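Local coordinates for cell division protein FtsX (Streptococcus pneumoniae, PDB 6HE6) that is the membrane subunit of the FtsEX ABC transporter complex acting in cell division, and interacts through its large extracellular loop with the peptidoglycan hydrolase PcsB, at residues Asp38-Tyr43 with Asp87-Glu92; Ser24-Ile27 with Gln32-Thr35; Val10-Tyr15 with Lys100-Asp105. All blocks are in the same frame, centred on the assembly; numbering follows the deposited sequence.

The chain opens interaction 3 with its first strand, 11-16, and closes it last, when helix 99-107 packs on that strand. Everything else happens in between. Interaction 2 is the first to close, as the short hairpin 26-35; interaction 1 follows it in series, starting at the turn before helix 41-47 and ending on strand 88-93. No two of the contacts cross. Interactions 1 and 3 meet in one sheet, where strands 88-93 and 11-16 are neighbours and Val-91 N lies 2.7 Å from Val-12 O, a probable hydrogen bond. Interaction 2 sits at the periphery and reaches interaction 1 through Tyr-39, which packs on Ser-24 and Gln-25.

Interaction 1 (Asp38-Tyr43 with Asp87-Glu92); sequences DYHKVY and DAYIVE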
ATOM      1  N   ASP A  38     -14.012  -5.154   5.488  1.00 68.00           N
ATOM      2  CA  ASP A  38     -12.594  -5.453   5.364  1.00 70.47           C
ATOM      3  C   ASP A  38     -11.721  -4.210   5.467  1.00 64.79           C
ATOM      4  O   ASP A  38     -10.522  -4.288   5.188  1.00 63.98           O
ATOM      5  CB  ASP A  38     -12.321  -6.187   4.053  1.00 78.58           C
ATOM      6  CG  ASP A  38     -12.926  -7.579   4.034  1.00 88.62           C
ATOM      7  OD1 ASP A  38     -13.313  -8.070   5.118  1.00 91.67           O
ATOM      8  OD2 ASP A  38     -12.998  -8.187   2.944  1.00 88.26           O
ATOM      9  N   TYR A  39     -12.292  -3.086   5.893  1.00 55.13           N
ATOM     10  CA  TYR A  39     -11.565  -1.828   5.956  1.00 52.36           C
ATOM     11  C   TYR A  39     -10.433  -1.925   6.963  1.00 52.33           C
ATOM     12  O   TYR A  39     -10.646  -2.312   8.122  1.00 62.42           O
ATOM     13  CB  TYR A  39     -12.516  -0.693   6.331  1.00 53.93           C
ATOM     14  CG  TYR A  39     -11.843   0.629   6.601  1.00 55.36           C
ATOM     15  CD1 TYR A  39     -11.193   1.311   5.591  1.00 61.88           C
ATOM     16  CD2 TYR A  39     -11.841   1.183   7.875  1.00 60.57           C
ATOM     17  CE1 TYR A  39     -10.575   2.523   5.838  1.00 65.92           C
ATOM     18  CE2 TYR A  39     -11.226   2.381   8.130  1.00 60.92           C
ATOM     19  CZ  TYR A  39     -10.599   3.051   7.109  1.00 67.70           C
ATOM     20  OH  TYR A  39      -9.978   4.249   7.339  1.00 69.29           O
ATOM     21  N   HIS A  40      -9.224  -1.594   6.519  1.00 50.27           N
ATOM     22  CA  HIS A  40      -8.055  -1.465   7.396  1.00 50.39           C
ATOM     23  C   HIS A  40      -7.625  -2.781   8.019  1.00 57.27           C
ATOM     24  O   HIS A  40      -6.813  -2.789   8.960  1.00 58.93           O
ATOM     25  CB  HIS A  40      -8.300  -0.412   8.487  1.00 53.81           C
ATOM     26  CG  HIS A  40      -7.958   0.980   8.063  1.00 61.64           C
ATOM     27  ND1 HIS A  40      -7.457   1.272   6.813  1.00 65.54           N
ATOM     28  CD2 HIS A  40      -8.019   2.156   8.726  1.00 64.71           C
ATOM     29  CE1 HIS A  40      -7.229   2.567   6.722  1.00 66.67           C
ATOM     30  NE2 HIS A  40      -7.568   3.129   7.867  1.00 70.33           N
ATOM     31  N   LYS A  41      -8.121  -3.908   7.503  1.00 58.94           N
ATOM     32  CA  LYS A  41      -7.656  -5.216   7.970  1.00 60.19           C
ATOM     33  C   LYS A  41      -6.144  -5.343   7.838  1.00 62.33           C
ATOM     34  O   LYS A  41      -5.460  -5.828   8.749  1.00 59.75           O
ATOM     35  CB  LYS A  41      -8.341  -6.325   7.168  1.00 68.25           C
ATOM     36  CG  LYS A  41      -9.326  -7.180   7.947  1.00 73.66           C
ATOM     37  CD  LYS A  41     -10.369  -6.348   8.657  1.00 77.75           C
ATOM     38  CE  LYS A  41     -11.245  -7.213   9.564  1.00 84.96           C
ATOM     39  NZ  LYS A  41     -11.690  -8.477   8.906  1.00 81.74           N
ATOM     40  N   VAL A  42      -5.605  -4.935   6.689  1.00 52.61           N
ATOM     41  CA  VAL A  42      -4.163  -5.030   6.479  1.00 57.05           C
ATOM     42  C   VAL A  42      -3.440  -3.915   7.214  1.00 50.62           C
ATOM     43  O   VAL A  42      -2.402  -4.153   7.853  1.00 51.04           O
ATOM     44  CB  VAL A  42      -3.840  -5.012   4.979  1.00 50.69           C
ATOM     45  CG1 VAL A  42      -2.336  -5.009   4.774  1.00 49.28           C
ATOM     46  CG2 VAL A  42      -4.509  -6.201   4.295  1.00 49.52           C
ATOM     47  N   TYR A  43      -3.975  -2.688   7.141  1.00 48.34           N
ATOM     48  CA  TYR A  43      -3.393  -1.556   7.859  1.00 49.09           C
ATOM     49  C   TYR A  43      -3.175  -1.910   9.323  1.00 52.08           C
ATOM     50  O   TYR A  43      -2.070  -1.756   9.849  1.00 57.39           O
ATOM     51  CB  TYR A  43      -4.290  -0.304   7.719  1.00 50.46           C
ATOM     52  CG  TYR A  43      -3.906   0.852   8.640  1.00 53.67           C
ATOM     53  CD1 TYR A  43      -2.959   1.790   8.255  1.00 52.25           C
ATOM     54  CD2 TYR A  43      -4.475   0.984   9.906  1.00 58.44           C
ATOM     55  CE1 TYR A  43      -2.596   2.835   9.105  1.00 51.89           C
ATOM     56  CE2 TYR A  43      -4.118   2.013  10.753  1.00 60.25           C
ATOM     57  CZ  TYR A  43      -3.183   2.936  10.341  1.00 58.97           C
ATOM     58  OH  TYR A  43      -2.836   3.948  11.192  1.00 52.37           O
ATOM     59  N   ASP A  87      -2.302  -1.173  -5.264  1.00 59.42           N
ATOM     60  CA  ASP A  87      -2.328  -0.397  -4.026  1.00 58.43           C
ATOM     61  C   ASP A  87      -1.292  -0.941  -3.055  1.00 62.70           C
ATOM     62  O   ASP A  87      -1.002  -2.144  -3.032  1.00 58.39           O
ATOM     63  CB  ASP A  87      -3.707  -0.455  -3.361  1.00 63.39           C
ATOM     64  CG  ASP A  87      -4.773   0.291  -4.137  1.00 68.25           C
ATOM     65  OD1 ASP A  87      -4.428   1.049  -5.074  1.00 58.29           O
ATOM     66  OD2 ASP A  87      -5.961   0.127  -3.787  1.00 68.90           O
ATOM     67  N   ALA A  88      -0.743  -0.059  -2.224  1.00 48.73           N
ATOM     68  CA  ALA A  88       0.372  -0.450  -1.382  1.00 52.78           C
ATOM     69  C   ALA A  88       0.337   0.338  -0.084  1.00 52.41           C
ATOM     70  O   ALA A  88      -0.211   1.439  -0.018  1.00 47.70           O
ATOM     71  CB  ALA A  88       1.715  -0.230  -2.100  1.00 48.97           C
ATOM     72  N   TYR A  89       0.939  -0.240   0.957  1.00 41.52           N
ATOM     73  CA  TYR A  89       1.263   0.505   2.165  1.00 41.42           C
ATOM     74  C   TYR A  89       2.772   0.716   2.210  1.00 48.16           C
ATOM     75  O   TYR A  89       3.549  -0.206   1.931  1.00 49.72           O
ATOM     76  CB  TYR A  89       0.784  -0.228   3.437  1.00 46.97           C
ATOM     77  CG  TYR A  89      -0.705  -0.067   3.681  1.00 49.17           C
ATOM     78  CD1 TYR A  89      -1.244   1.169   4.029  1.00 47.30           C
ATOM     79  CD2 TYR A  89      -1.568  -1.141   3.546  1.00 41.61           C
ATOM     80  CE1 TYR A  89      -2.602   1.317   4.258  1.00 44.18           C
ATOM     81  CE2 TYR A  89      -2.930  -1.000   3.761  1.00 47.25           C
ATOM     82  CZ  TYR A  89      -3.436   0.237   4.105  1.00 44.48           C
ATOM     83  OH  TYR A  89      -4.779   0.394   4.296  1.00 51.94           O
ATOM     84  N   ILE A  90       3.181   1.925   2.551  1.00 41.83           N
ATOM     85  CA  ILE A  90       4.591   2.261   2.705  1.00 45.77           C
ATOM     86  C   ILE A  90       4.867   2.211   4.199  1.00 50.61           C
ATOM     87  O   ILE A  90       4.364   3.044   4.958  1.00 46.17           O
ATOM     88  CB  ILE A  90       4.929   3.632   2.101  1.00 52.67           C
ATOM     89  CG1 ILE A  90       4.339   3.803   0.702  1.00 59.98           C
ATOM     90  CG2 ILE A  90       6.442   3.848   2.091  1.00 56.72           C
ATOM     91  CD1 ILE A  90       4.999   2.962  -0.392  1.00 60.15           C
ATOM     92  N   VAL A  91       5.617   1.203   4.632  1.00 47.83           N
ATOM     93  CA  VAL A  91       5.850   0.941   6.049  1.00 44.96           C
ATOM     94  C   VAL A  91       7.243   1.431   6.406  1.00 53.72           C
ATOM     95  O   VAL A  91       8.210   1.150   5.684  1.00 56.00           O
ATOM     96  CB  VAL A  91       5.699  -0.555   6.372  1.00 47.58           C
ATOM     97  CG1 VAL A  91       5.946  -0.833   7.860  1.00 54.18           C
ATOM     98  CG2 VAL A  91       4.302  -1.089   5.934  1.00 46.99           C
ATOM     99  N   GLU A  92       7.343   2.167   7.516  1.00 46.02           N
ATOM    100  CA  GLU A  92       8.613   2.642   8.045  1.00 51.45           C
ATOM    101  C   GLU A  92       8.977   1.816   9.273  1.00 52.65           C
ATOM    102  O   GLU A  92       8.226   1.807  10.254  1.00 56.67           O
ATOM    103  CB  GLU A  92       8.519   4.125   8.404  1.00 59.67           C
ATOM    104  CG  GLU A  92       9.758   4.675   9.109  1.00 69.37           C
ATOM    105  CD  GLU A  92       9.565   6.111   9.554  1.00 80.53           C
ATOM    106  OE1 GLU A  92       8.394   6.530   9.662  1.00 85.76           O
ATOM    107  OE2 GLU A  92      10.569   6.817   9.795  1.00 82.02           O
TER
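The start of helix 41-47 packs here on strand 88-93 of the four-stranded antiparallel sheet, with the ring of Tyr-89 reaching across to Val-42, Tyr-43 and the N-cap residue His-40. Tyr-43 CA lies over one face of that ring, and Tyr-43 CB is 3.5 Å from Tyr-89 OH. The two tyrosine side chains cross at about a right angle. With CG trans to its backbone N (chi1 169°), Tyr-43 turns the edge of its ring to Tyr-89, where Tyr-43 CD1 is 4.0 Å from Tyr-89 CE1. The methyl CG1 of Val-42 approaches obliquely, 4.1 Å from Tyr-89 CD2; the compact, beta-branched valine suits this buried place beside an aromatic ring. His-40 ND1, which makes a weak hydrogen bond to Asp-22 O, stands 3.8 Å from Tyr-89 OH; the imidazole lies between the rings of Tyr-39 and Tyr-43, one on each face.

No hydrogen bond joins the two segments directly. Asp-22 bridges them instead, since its carboxylate accepts bonds from the hydroxyl of Tyr-89 and from the backbone N of Val-42 and Tyr-43. A tyrosine therefore suits position 89, pairing an apolar ring with a polar end, while the helix start probably favours the ionised form of Asp-22.

Interaction 2 (Ser24-Ile27 with Gln32-Thr35); sequences SQTI and QTVT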
ATOM      1  N   SER A  24     -10.651   1.610   1.647  1.00 53.03           N
ATOM      2  CA  SER A  24     -11.991   2.078   1.343  1.00 51.26           C
ATOM      3  C   SER A  24     -12.890   1.828   2.537  1.00 53.22           C
ATOM      4  O   SER A  24     -13.089   0.677   2.929  1.00 53.46           O
ATOM      5  CB  SER A  24     -12.548   1.378   0.105  1.00 55.25           C
ATOM      6  OG  SER A  24     -11.720   1.641  -1.010  1.00 65.89           O
ATOM      7  N   GLN A  25     -13.453   2.910   3.087  1.00 63.61           N
ATOM      8  CA  GLN A  25     -14.332   2.806   4.247  1.00 63.74           C
ATOM      9  C   GLN A  25     -15.697   2.256   3.883  1.00 58.70           C
ATOM     10  O   GLN A  25     -16.302   1.547   4.688  1.00 53.48           O
ATOM     11  CB  GLN A  25     -14.503   4.174   4.917  1.00 69.93           C
ATOM     12  CG  GLN A  25     -13.208   4.880   5.260  1.00 70.74           C
ATOM     13  CD  GLN A  25     -13.435   6.314   5.701  1.00 78.50           C
ATOM     14  OE1 GLN A  25     -13.863   7.156   4.916  1.00 79.03           O
ATOM     15  NE2 GLN A  25     -13.148   6.593   6.963  1.00 81.16           N
ATOM     16  N   THR A  26     -16.206   2.582   2.698  1.00 51.48           N
ATOM     17  CA  THR A  26     -17.501   2.104   2.254  1.00 54.57           C
ATOM     18  C   THR A  26     -17.382   1.477   0.869  1.00 60.44           C
ATOM     19  O   THR A  26     -16.467   1.779   0.095  1.00 53.39           O
ATOM     20  CB  THR A  26     -18.526   3.238   2.211  1.00 64.46           C
ATOM     21  OG1 THR A  26     -17.942   4.364   1.552  1.00 67.60           O
ATOM     22  CG2 THR A  26     -18.914   3.655   3.626  1.00 66.21           C
ATOM     23  N   ILE A  27     -18.336   0.595   0.570  1.00 58.30           N
ATOM     24  CA  ILE A  27     -18.461  -0.067  -0.724  1.00 54.73           C
ATOM     25  C   ILE A  27     -19.936  -0.066  -1.118  1.00 57.72           C
ATOM     26  O   ILE A  27     -20.806   0.301  -0.329  1.00 57.70           O
ATOM     27  CB  ILE A  27     -17.918  -1.502  -0.682  1.00 48.60           C
ATOM     28  CG1 ILE A  27     -18.634  -2.295   0.414  1.00 49.57           C
ATOM     29  CG2 ILE A  27     -16.389  -1.511  -0.493  1.00 50.54           C
ATOM     30  CD1 ILE A  27     -18.094  -3.684   0.588  1.00 53.97           C
ATOM     31  N   GLN A  32     -26.681   0.618  -2.511  1.00 55.79           N
ATOM     32  CA  GLN A  32     -26.469   1.512  -1.382  1.00 58.00           C
ATOM     33  C   GLN A  32     -24.985   1.575  -1.027  1.00 60.65           C
ATOM     34  O   GLN A  32     -24.198   0.693  -1.371  1.00 48.90           O
ATOM     35  CB  GLN A  32     -27.229   1.032  -0.144  1.00 57.98           C
ATOM     36  CG  GLN A  32     -28.648   0.525  -0.347  1.00 62.80           C
ATOM     37  CD  GLN A  32     -29.556   1.466  -1.127  1.00 85.32           C
ATOM     38  OE1 GLN A  32     -29.345   2.678  -1.163  1.00 88.08           O
ATOM     39  NE2 GLN A  32     -30.556   0.895  -1.792  1.00 91.75           N
ATOM     40  N   THR A  33     -24.617   2.606  -0.279  1.00 59.05           N
ATOM     41  CA  THR A  33     -23.246   2.777   0.186  1.00 60.29           C
ATOM     42  C   THR A  33     -23.166   2.256   1.618  1.00 61.66           C
ATOM     43  O   THR A  33     -23.785   2.828   2.519  1.00 61.35           O
ATOM     44  CB  THR A  33     -22.864   4.248   0.093  1.00 62.81           C
ATOM     45  OG1 THR A  33     -22.893   4.632  -1.276  1.00 60.98           O
ATOM     46  CG2 THR A  33     -21.479   4.495   0.651  1.00 67.23           C
ATOM     47  N   VAL A  34     -22.419   1.165   1.835  1.00 59.17           N
ATOM     48  CA  VAL A  34     -22.424   0.484   3.127  1.00 60.82           C
ATOM     49  C   VAL A  34     -20.998   0.254   3.611  1.00 66.46           C
ATOM     50  O   VAL A  34     -20.021   0.429   2.879  1.00 58.44           O
ATOM     51  CB  VAL A  34     -23.196  -0.850   3.095  1.00 60.01           C
ATOM     52  CG1 VAL A  34     -24.612  -0.624   2.594  1.00 57.37           C
ATOM     53  CG2 VAL A  34     -22.473  -1.846   2.236  1.00 60.45           C
ATOM     54  N   THR A  35     -20.905  -0.153   4.880  1.00 58.81           N
ATOM     55  CA  THR A  35     -19.621  -0.335   5.534  1.00 63.47           C
ATOM     56  C   THR A  35     -18.835  -1.455   4.865  1.00 64.32           C
ATOM     57  O   THR A  35     -19.356  -2.554   4.656  1.00 57.57           O
ATOM     58  CB  THR A  35     -19.844  -0.653   7.007  1.00 61.99           C
ATOM     59  OG1 THR A  35     -20.365   0.512   7.654  1.00 65.10           O
ATOM     60  CG2 THR A  35     -18.542  -1.073   7.673  1.00 62.50           C
TER
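Thr-26 and Ile-27 face Val-34 and Thr-35 across a two-stranded antiparallel beta hairpin, formed by strands 26-29 and 32-35 at the surface of the extracellular domain.

Backbone hydrogen bonds set the register. Ile-27 and Val-34 form a hydrogen-bonded pair: Ile-27 N donates to Val-34 O at 2.9 Å (162° at the hydrogen), and Val-34 N returns the bond to Ile-27 O at 2.8 Å (175°). Together the two bonds close the reciprocal ring that defines such a pair. Next to it, Thr-26 and Thr-35 make a non-hydrogen-bonded pair with their CA atoms 4.6 Å apart. Beyond this pair, Asn-36 continues the pairing by a backbone bond to Gln-25, and its side-chain ND2 bonds to Ser-24 O.

Weaker CA-H...O contacts supplement these bonds. Val-34 O, already holding Ile-27 N, also lies 3.1 Å from Thr-26 CA, and Ile-27 O is approached in a similar way by Thr-33 CA.

The side-chain contacts divide between the two faces. Thr-26 and Thr-33 meet diagonally on one, where the methyl CG2 of Thr-33 lies 3.6 Å from Thr-26 CB. Threonine suits this surface, since its branched CB favours extended backbone while its hydroxyl tolerates exposure. On the other face Ile-27 and Val-34, likewise beta-branched, form a small apolar pair with Ile-27 CG1 at 4.3 Å from Val-34 CG2. The first torsion of Val-34 (-55°) places CG2 between its backbone N and carbonyl carbon, and this methyl comes to 3.7 Å from Ile-27 O, beside the backbone bond just described.

Interaction 3 (Val10-Tyr15 with Lys100-Asp105); sequences VRVVVY and KTIAED
Val-12 on strand 11-16 faces Ile-102 and Ala-103 on helix 99-107, and the backbones come nearest where Val-12 CA lies 6.7 Å from Ala-103 CA. The strand has ordinary beta geometry and sits inside the sheet, bonded through its backbone to strand 88-93 along one edge and to strand 112-116 along the other. The helix turns in regular alpha fashion, with Asp-105 N bonded to Thr-101 O at 3.0 Å. No hydrogen bond passes between the two segments, since each satisfies its backbone within its own element or sheet.

What joins them is apolar side-chain contact. Strand alternation sends Val-12 to the helix side, whereas Arg-11 and Val-13 project to the other. The two methyls of Val-12 divide the work: CG1, trans to the backbone N (chi1 174°), meets Ala-103 CB at 4.2 Å, and CG2 meets Ile-102 CG2 at 4.4 Å. Ile-102 brings bulk into this buried layer and also touches Ala-93 of the neighbouring strand, while the small Ala-103 lets the helix backbone come close to the sheet. Val-12 also touches Val-99 of the same helix and Val-115 of strand 112-116; one turn further on, Ala-106 packs on Val-14.

Helix 99-107 connects strands 88-93 and 112-116, and strand 11-16 runs between these two, antiparallel to both. Such a split beta-alpha-beta unit, with its helix laid over the intervening strand, is characteristic of the ferredoxin-like alpha/beta sandwich.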
ATOM      1  N   VAL A  10      14.945   1.654   5.620  1.00 74.95           N
ATOM      2  CA  VAL A  10      13.981   1.399   6.680  1.00 71.60           C
ATOM      3  C   VAL A  10      12.593   1.291   6.058  1.00 61.91           C
ATOM      4  O   VAL A  10      11.590   1.114   6.753  1.00 61.04           O
ATOM      5  CB  VAL A  10      14.086   2.512   7.743  1.00 70.31           C
ATOM      6  CG1 VAL A  10      13.232   3.737   7.404  1.00 66.98           C
ATOM      7  CG2 VAL A  10      13.825   1.986   9.108  1.00 71.24           C
ATOM      8  N   ARG A  11      12.529   1.354   4.739  1.00 61.52           N
ATOM      9  CA  ARG A  11      11.260   1.336   4.028  1.00 61.88           C
ATOM     10  C   ARG A  11      10.924  -0.093   3.622  1.00 64.87           C
ATOM     11  O   ARG A  11      11.789  -0.832   3.139  1.00 62.16           O
ATOM     12  CB  ARG A  11      11.335   2.265   2.817  1.00 68.30           C
ATOM     13  CG  ARG A  11      10.131   2.269   1.900  1.00 71.53           C
ATOM     14  CD  ARG A  11      10.578   2.232   0.445  1.00 82.84           C
ATOM     15  NE  ARG A  11      10.868   0.859   0.037  1.00 99.58           N
ATOM     16  CZ  ARG A  11      12.090   0.379  -0.171  1.00107.37           C
ATOM     17  NH1 ARG A  11      13.148   1.167  -0.018  1.00108.93           N
ATOM     18  NH2 ARG A  11      12.256  -0.890  -0.528  1.00107.88           N
ATOM     19  N   VAL A  12       9.678  -0.493   3.864  1.00 61.37           N
ATOM     20  CA  VAL A  12       9.130  -1.734   3.340  1.00 56.89           C
ATOM     21  C   VAL A  12       7.825  -1.396   2.640  1.00 57.61           C
ATOM     22  O   VAL A  12       7.009  -0.634   3.171  1.00 53.60           O
ATOM     23  CB  VAL A  12       8.894  -2.791   4.436  1.00 58.40           C
ATOM     24  CG1 VAL A  12       8.184  -3.991   3.861  1.00 58.63           C
ATOM     25  CG2 VAL A  12      10.204  -3.235   5.046  1.00 69.57           C
ATOM     26  N   VAL A  13       7.639  -1.932   1.438  1.00 60.36           N
ATOM     27  CA  VAL A  13       6.449  -1.677   0.640  1.00 52.70           C
ATOM     28  C   VAL A  13       5.617  -2.944   0.647  1.00 52.83           C
ATOM     29  O   VAL A  13       6.127  -4.034   0.357  1.00 53.03           O
ATOM     30  CB  VAL A  13       6.794  -1.249  -0.799  1.00 60.28           C
ATOM     31  CG1 VAL A  13       5.528  -0.945  -1.563  1.00 51.78           C
ATOM     32  CG2 VAL A  13       7.699  -0.043  -0.789  1.00 63.73           C
ATOM     33  N   VAL A  14       4.348  -2.806   1.003  1.00 55.98           N
ATOM     34  CA  VAL A  14       3.436  -3.925   1.153  1.00 57.87           C
ATOM     35  C   VAL A  14       2.334  -3.760   0.117  1.00 57.02           C
ATOM     36  O   VAL A  14       1.522  -2.836   0.217  1.00 54.25           O
ATOM     37  CB  VAL A  14       2.859  -3.997   2.569  1.00 53.51           C
ATOM     38  CG1 VAL A  14       1.871  -5.162   2.676  1.00 51.00           C
ATOM     39  CG2 VAL A  14       3.966  -4.163   3.563  1.00 49.82           C
ATOM     40  N   TYR A  15       2.296  -4.655  -0.873  1.00 53.67           N
ATOM     41  CA  TYR A  15       1.321  -4.580  -1.959  1.00 57.26           C
ATOM     42  C   TYR A  15       0.070  -5.367  -1.612  1.00 57.09           C
ATOM     43  O   TYR A  15       0.153  -6.476  -1.085  1.00 63.07           O
ATOM     44  CB  TYR A  15       1.923  -5.102  -3.266  1.00 58.86           C
ATOM     45  CG  TYR A  15       3.058  -4.247  -3.729  1.00 54.61           C
ATOM     46  CD1 TYR A  15       2.821  -3.058  -4.392  1.00 51.82           C
ATOM     47  CD2 TYR A  15       4.367  -4.600  -3.470  1.00 60.68           C
ATOM     48  CE1 TYR A  15       3.857  -2.247  -4.797  1.00 55.51           C
ATOM     49  CE2 TYR A  15       5.408  -3.799  -3.875  1.00 60.60           C
ATOM     50  CZ  TYR A  15       5.143  -2.619  -4.534  1.00 58.23           C
ATOM     51  OH  TYR A  15       6.179  -1.821  -4.943  1.00 68.65           O
ATOM     52  N   LYS A 100      13.799  -6.988   7.725  1.00 67.04           N
ATOM     53  CA  LYS A 100      13.606  -8.343   7.218  1.00 68.05           C
ATOM     54  C   LYS A 100      12.519  -9.071   7.995  1.00 67.24           C
ATOM     55  O   LYS A 100      11.727  -9.821   7.413  1.00 72.42           O
ATOM     56  CB  LYS A 100      14.927  -9.128   7.231  1.00 77.32           C
ATOM     57  CG  LYS A 100      15.249  -9.727   5.856  1.00 91.48           C
ATOM     58  CD  LYS A 100      16.710 -10.138   5.666  1.00101.66           C
ATOM     59  CE  LYS A 100      17.467  -9.144   4.771  1.00101.97           C
ATOM     60  NZ  LYS A 100      18.867  -9.589   4.458  1.00102.25           N
ATOM     61  N   THR A 101      12.440  -8.836   9.305  1.00 65.04           N
ATOM     62  CA  THR A 101      11.371  -9.443  10.086  1.00 63.82           C
ATOM     63  C   THR A 101      10.009  -8.889   9.680  1.00 64.59           C
ATOM     64  O   THR A 101       9.044  -9.648   9.523  1.00 65.65           O
ATOM     65  CB  THR A 101      11.616  -9.220  11.577  1.00 72.55           C
ATOM     66  OG1 THR A 101      12.893  -9.757  11.939  1.00 83.55           O
ATOM     67  CG2 THR A 101      10.533  -9.913  12.404  1.00 78.50           C
ATOM     68  N   ILE A 102       9.917  -7.565   9.497  1.00 62.98           N
ATOM     69  CA  ILE A 102       8.650  -6.928   9.133  1.00 60.54           C
ATOM     70  C   ILE A 102       8.144  -7.473   7.803  1.00 57.49           C
ATOM     71  O   ILE A 102       6.970  -7.842   7.656  1.00 54.47           O
ATOM     72  CB  ILE A 102       8.816  -5.396   9.087  1.00 53.93           C
ATOM     73  CG1 ILE A 102       8.826  -4.810  10.495  1.00 57.73           C
ATOM     74  CG2 ILE A 102       7.699  -4.747   8.285  1.00 48.24           C
ATOM     75  CD1 ILE A 102       9.456  -3.426  10.556  1.00 56.88           C
ATOM     76  N   ALA A 103       9.030  -7.546   6.812  1.00 58.36           N
ATOM     77  CA  ALA A 103       8.625  -8.015   5.496  1.00 59.26           C
ATOM     78  C   ALA A 103       8.148  -9.460   5.532  1.00 70.52           C
ATOM     79  O   ALA A 103       7.251  -9.838   4.769  1.00 71.66           O
ATOM     80  CB  ALA A 103       9.791  -7.848   4.526  1.00 63.42           C
ATOM     81  N   GLU A 104       8.729 -10.285   6.408  1.00 73.91           N
ATOM     82  CA  GLU A 104       8.328 -11.687   6.469  1.00 69.06           C
ATOM     83  C   GLU A 104       6.957 -11.838   7.109  1.00 62.73           C
ATOM     84  O   GLU A 104       6.087 -12.539   6.581  1.00 61.88           O
ATOM     85  CB  GLU A 104       9.370 -12.495   7.236  1.00 79.59           C
ATOM     86  CG  GLU A 104      10.347 -13.204   6.319  1.00 98.36           C
ATOM     87  CD  GLU A 104      11.688 -13.444   6.976  1.00109.69           C
ATOM     88  OE1 GLU A 104      12.724 -13.302   6.287  1.00110.54           O
ATOM     89  OE2 GLU A 104      11.700 -13.781   8.182  1.00114.17           O
ATOM     90  N   ASP A 105       6.735 -11.169   8.238  1.00 56.58           N
ATOM     91  CA  ASP A 105       5.413 -11.195   8.844  1.00 62.79           C
ATOM     92  C   ASP A 105       4.371 -10.574   7.915  1.00 62.20           C
ATOM     93  O   ASP A 105       3.205 -10.996   7.898  1.00 64.47           O
ATOM     94  CB  ASP A 105       5.462 -10.480  10.195  1.00 71.57           C
ATOM     95  CG  ASP A 105       6.423 -11.155  11.172  1.00 81.74           C
ATOM     96  OD1 ASP A 105       6.939 -12.237  10.825  1.00 81.72           O
ATOM     97  OD2 ASP A 105       6.699 -10.589  12.258  1.00 77.11           O
TER